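Local atomic coordinates of ribulose bisphosphate carboxylase (Pyrococcus horikoshii, PDB entry 2D69), a protein that probably catalyses the carboxylation of ribulose 1,5-bisphosphate to two molecules of 3-phosphoglycerate, acting in an archaeal AMP degradation pathway. Residues Leu26-Phe32 / Leu118-His124. Numbering follows the deposited sequence.
Sequences LIVEYYF and LRLLDFH. With SO4 (sulfate ion), chain G.
Segments 26-32 and 118-124 are neighbouring antiparallel strands in the mixed sheet of this RuBisCO's N-terminal domain (axes 4.6 Å apart at closest approach, 149°), with a classic beta bulge. The register runs I27-H124, V28-F123, E29-D122, then shifts by one to Y30-L120, Y31-R119 and F32-L118. H124 N donates to I27 O (2.8 Å), with a weak return bond from I27 N to H124 O (3.3 Å). At the bulge L121 (phi/psi -89/-41) and D122 both face E29: L121 N donates to E29 O (2.8 Å), E29 N to D122 O (2.9 Å). Beyond it, Y31 N to R119 O and R119 N to Y31 O (both 3.0 Å) resume the ladder. V28, Y30, F32, L118, L120 and F123 share one face; helix 39-49 touches Y30, F32 and L118, helix 295-305 L120 and F123. Y30 (m) sets CD1 3.7 Å from L118 CD1 (L118 chi1 t); its OH is hydrogen-bonded to V105 O. Opposite, R119 (chi1-chi3 t) extends NH1 to a weak 3.4 Å hydrogen bond with O3 of a sulfate, probably from crystallisation liquor, while D122 (t) salt-bridges K300. There E29 and H124, both chi1 m, converge: H124 NE2 donates to E29 OE1 at 2.5 Å.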
loop_
_atom_site.group_PDB
_atom_site.type_symbol
_atom_site.label_atom_id
_atom_site.label_comp_id
_atom_site.label_asym_id
_atom_site.label_seq_id
_atom_site.Cartn_x
_atom_site.Cartn_y
_atom_site.Cartn_z
ATOM N N LEU A 26 -9.005 -10.331 -41.022
ATOM C CA LEU A 26 -8.073 -11.358 -40.633
ATOM C C LEU A 26 -8.379 -12.622 -41.423
ATOM O O LEU A 26 -9.538 -13.039 -41.584
ATOM C CB LEU A 26 -8.138 -11.606 -39.136
ATOM C CG LEU A 26 -7.081 -12.554 -38.566
ATOM C CD1 LEU A 26 -6.653 -12.014 -37.207
ATOM C CD2 LEU A 26 -7.591 -13.936 -38.352
ATOM N N ILE A 27 -7.313 -13.219 -41.917
ATOM C CA ILE A 27 -7.397 -14.407 -42.746
ATOM C C ILE A 27 -6.776 -15.615 -42.066
ATOM O O ILE A 27 -5.684 -15.553 -41.515
ATOM C CB ILE A 27 -6.703 -14.126 -44.079
ATOM C CG1 ILE A 27 -7.420 -12.966 -44.785
ATOM C CG2 ILE A 27 -6.753 -15.377 -44.967
ATOM C CD1 ILE A 27 -6.524 -12.257 -45.703
ATOM N N VAL A 28 -7.492 -16.726 -42.089
ATOM C CA VAL A 28 -6.961 -17.967 -41.579
ATOM C C VAL A 28 -6.998 -19.011 -42.699
ATOM O O VAL A 28 -7.975 -19.095 -43.453
ATOM C CB VAL A 28 -7.767 -18.442 -40.354
ATOM C CG1 VAL A 28 -7.230 -19.755 -39.861
ATOM C CG2 VAL A 28 -7.766 -17.384 -39.280
ATOM N N GLU A 29 -5.914 -19.765 -42.823
ATOM C CA GLU A 29 -5.812 -20.824 -43.797
ATOM C C GLU A 29 -5.909 -22.157 -43.076
ATOM O O GLU A 29 -5.170 -22.399 -42.114
ATOM C CB GLU A 29 -4.510 -20.716 -44.587
ATOM C CG GLU A 29 -4.166 -19.309 -45.058
ATOM C CD GLU A 29 -2.964 -19.257 -45.983
ATOM O OE1 GLU A 29 -2.043 -18.460 -45.729
ATOM O OE2 GLU A 29 -2.947 -20.017 -46.971
ATOM N N TYR A 30 -6.816 -23.006 -43.545
ATOM C CA TYR A 30 -7.026 -24.336 -43.024
ATOM C C TYR A 30 -6.837 -25.414 -44.101
ATOM O O TYR A 30 -7.251 -25.263 -45.266
ATOM C CB TYR A 30 -8.449 -24.476 -42.470
ATOM C CG TYR A 30 -8.839 -23.593 -41.288
ATOM C CD1 TYR A 30 -8.559 -23.991 -39.966
ATOM C CD2 TYR A 30 -9.513 -22.380 -41.477
ATOM C CE1 TYR A 30 -8.901 -23.193 -38.870
ATOM C CE2 TYR A 30 -9.879 -21.562 -40.382
ATOM C CZ TYR A 30 -9.586 -21.986 -39.084
ATOM O OH TYR A 30 -9.964 -21.223 -37.992
ATOM N N TYR A 31 -6.248 -26.533 -43.707
ATOM C CA TYR A 31 -6.374 -27.785 -44.468
ATOM C C TYR A 31 -7.495 -28.627 -43.852
ATOM O O TYR A 31 -7.598 -28.729 -42.639
ATOM C CB TYR A 31 -5.062 -28.589 -44.383
ATOM C CG TYR A 31 -5.193 -30.014 -44.915
ATOM C CD1 TYR A 31 -5.427 -31.075 -44.061
ATOM C CD2 TYR A 31 -5.139 -30.263 -46.262
ATOM C CE1 TYR A 31 -5.588 -32.406 -44.562
ATOM C CE2 TYR A 31 -5.275 -31.574 -46.784
ATOM C CZ TYR A 31 -5.506 -32.642 -45.922
ATOM O OH TYR A 31 -5.663 -33.931 -46.409
ATOM N N PHE A 32 -8.299 -29.314 -44.653
ATOM C CA PHE A 32 -9.285 -30.197 -44.040
ATOM C C PHE A 32 -9.667 -31.338 -44.958
ATOM O O PHE A 32 -9.344 -31.314 -46.121
ATOM C CB PHE A 32 -10.552 -29.399 -43.595
ATOM C CG PHE A 32 -11.395 -28.915 -44.744
ATOM C CD1 PHE A 32 -11.145 -27.682 -45.307
ATOM C CD2 PHE A 32 -12.419 -29.696 -45.266
ATOM C CE1 PHE A 32 -11.910 -27.239 -46.395
ATOM C CE2 PHE A 32 -13.170 -29.254 -46.346
ATOM C CZ PHE A 32 -12.910 -28.015 -46.901
ATOM N N LEU A 118 -8.539 -31.595 -39.472
ATOM C CA LEU A 118 -8.552 -30.154 -39.567
ATOM C C LEU A 118 -7.219 -29.634 -39.032
ATOM O O LEU A 118 -6.846 -29.960 -37.918
ATOM C CB LEU A 118 -9.718 -29.514 -38.774
ATOM C CG LEU A 118 -9.683 -27.968 -38.803
ATOM C CD1 LEU A 118 -10.000 -27.408 -40.164
ATOM C CD2 LEU A 118 -10.588 -27.341 -37.776
ATOM N N ARG A 119 -6.532 -28.838 -39.846
ATOM C CA ARG A 119 -5.252 -28.272 -39.452
ATOM C C ARG A 119 -5.274 -26.814 -39.722
ATOM O O ARG A 119 -5.569 -26.412 -40.831
ATOM C CB ARG A 119 -4.134 -28.934 -40.255
ATOM C CG ARG A 119 -2.773 -28.833 -39.590
ATOM C CD ARG A 119 -1.607 -29.393 -40.430
ATOM N NE ARG A 119 -0.427 -29.563 -39.598
ATOM C CZ ARG A 119 0.824 -29.703 -40.050
ATOM N NH1 ARG A 119 1.107 -29.611 -41.341
ATOM N NH2 ARG A 119 1.810 -29.879 -39.178
ATOM N N LEU A 120 -4.916 -25.988 -38.736
ATOM C CA LEU A 120 -4.778 -24.587 -38.972
ATOM C C LEU A 120 -3.367 -24.359 -39.478
ATOM O O LEU A 120 -2.427 -24.624 -38.772
ATOM C CB LEU A 120 -5.064 -23.854 -37.666
ATOM C CG LEU A 120 -4.735 -22.396 -37.283
ATOM C CD1 LEU A 120 -3.993 -21.553 -38.254
ATOM C CD2 LEU A 120 -5.994 -21.712 -36.797
ATOM N N LEU A 121 -3.236 -23.866 -40.704
ATOM C CA LEU A 121 -1.954 -23.751 -41.382
ATOM C C LEU A 121 -1.230 -22.444 -41.128
ATOM O O LEU A 121 -0.011 -22.434 -40.962
ATOM C CB LEU A 121 -2.127 -23.917 -42.881
ATOM C CG LEU A 121 -2.787 -25.188 -43.315
ATOM C CD1 LEU A 121 -2.911 -25.224 -44.867
ATOM C CD2 LEU A 121 -1.991 -26.404 -42.780
ATOM N N ASP A 122 -1.972 -21.347 -41.122
ATOM C CA ASP A 122 -1.412 -20.005 -40.963
ATOM C C ASP A 122 -2.547 -19.023 -40.748
ATOM O O ASP A 122 -3.693 -19.298 -41.070
ATOM C CB ASP A 122 -0.643 -19.600 -42.245
ATOM C CG ASP A 122 0.463 -18.553 -42.002
ATOM O OD1 ASP A 122 0.651 -18.083 -40.865
ATOM O OD2 ASP A 122 1.225 -18.131 -42.917
ATOM N N PHE A 123 -2.220 -17.852 -40.226
ATOM C CA PHE A 123 -3.162 -16.770 -40.116
ATOM C C PHE A 123 -2.398 -15.460 -40.459
ATOM O O PHE A 123 -1.135 -15.385 -40.399
ATOM C CB PHE A 123 -3.861 -16.775 -38.746
ATOM C CG PHE A 123 -2.932 -16.445 -37.591
ATOM C CD1 PHE A 123 -2.924 -15.200 -37.054
ATOM C CD2 PHE A 123 -2.097 -17.415 -37.052
ATOM C CE1 PHE A 123 -2.082 -14.894 -35.963
ATOM C CE2 PHE A 123 -1.212 -17.090 -35.963
ATOM C CZ PHE A 123 -1.225 -15.855 -35.449
ATOM N N HIS A 124 -3.147 -14.475 -40.919
ATOM C CA HIS A 124 -2.574 -13.209 -41.352
ATOM C C HIS A 124 -3.360 -12.093 -40.637
ATOM O O HIS A 124 -4.485 -11.772 -41.012
ATOM C CB HIS A 124 -2.629 -13.100 -42.904
ATOM C CG HIS A 124 -2.090 -14.327 -43.610
ATOM N ND1 HIS A 124 -1.019 -15.050 -43.138
ATOM C CD2 HIS A 124 -2.509 -14.993 -44.707
ATOM C CE1 HIS A 124 -0.800 -16.099 -43.905
ATOM N NE2 HIS A 124 -1.689 -16.090 -44.866
HETATM S S SO4 G . -0.841 -30.604 -45.379
HETATM O O1 SO4 G . -0.451 -31.995 -45.153
HETATM O O2 SO4 G . -2.188 -30.560 -45.930
HETATM O O3 SO4 G . -0.817 -29.875 -44.108
HETATM O O4 SO4 G . 0.062 -30.020 -46.372
HETATM O O HOH W 1 1.152 -19.420 -45.269
#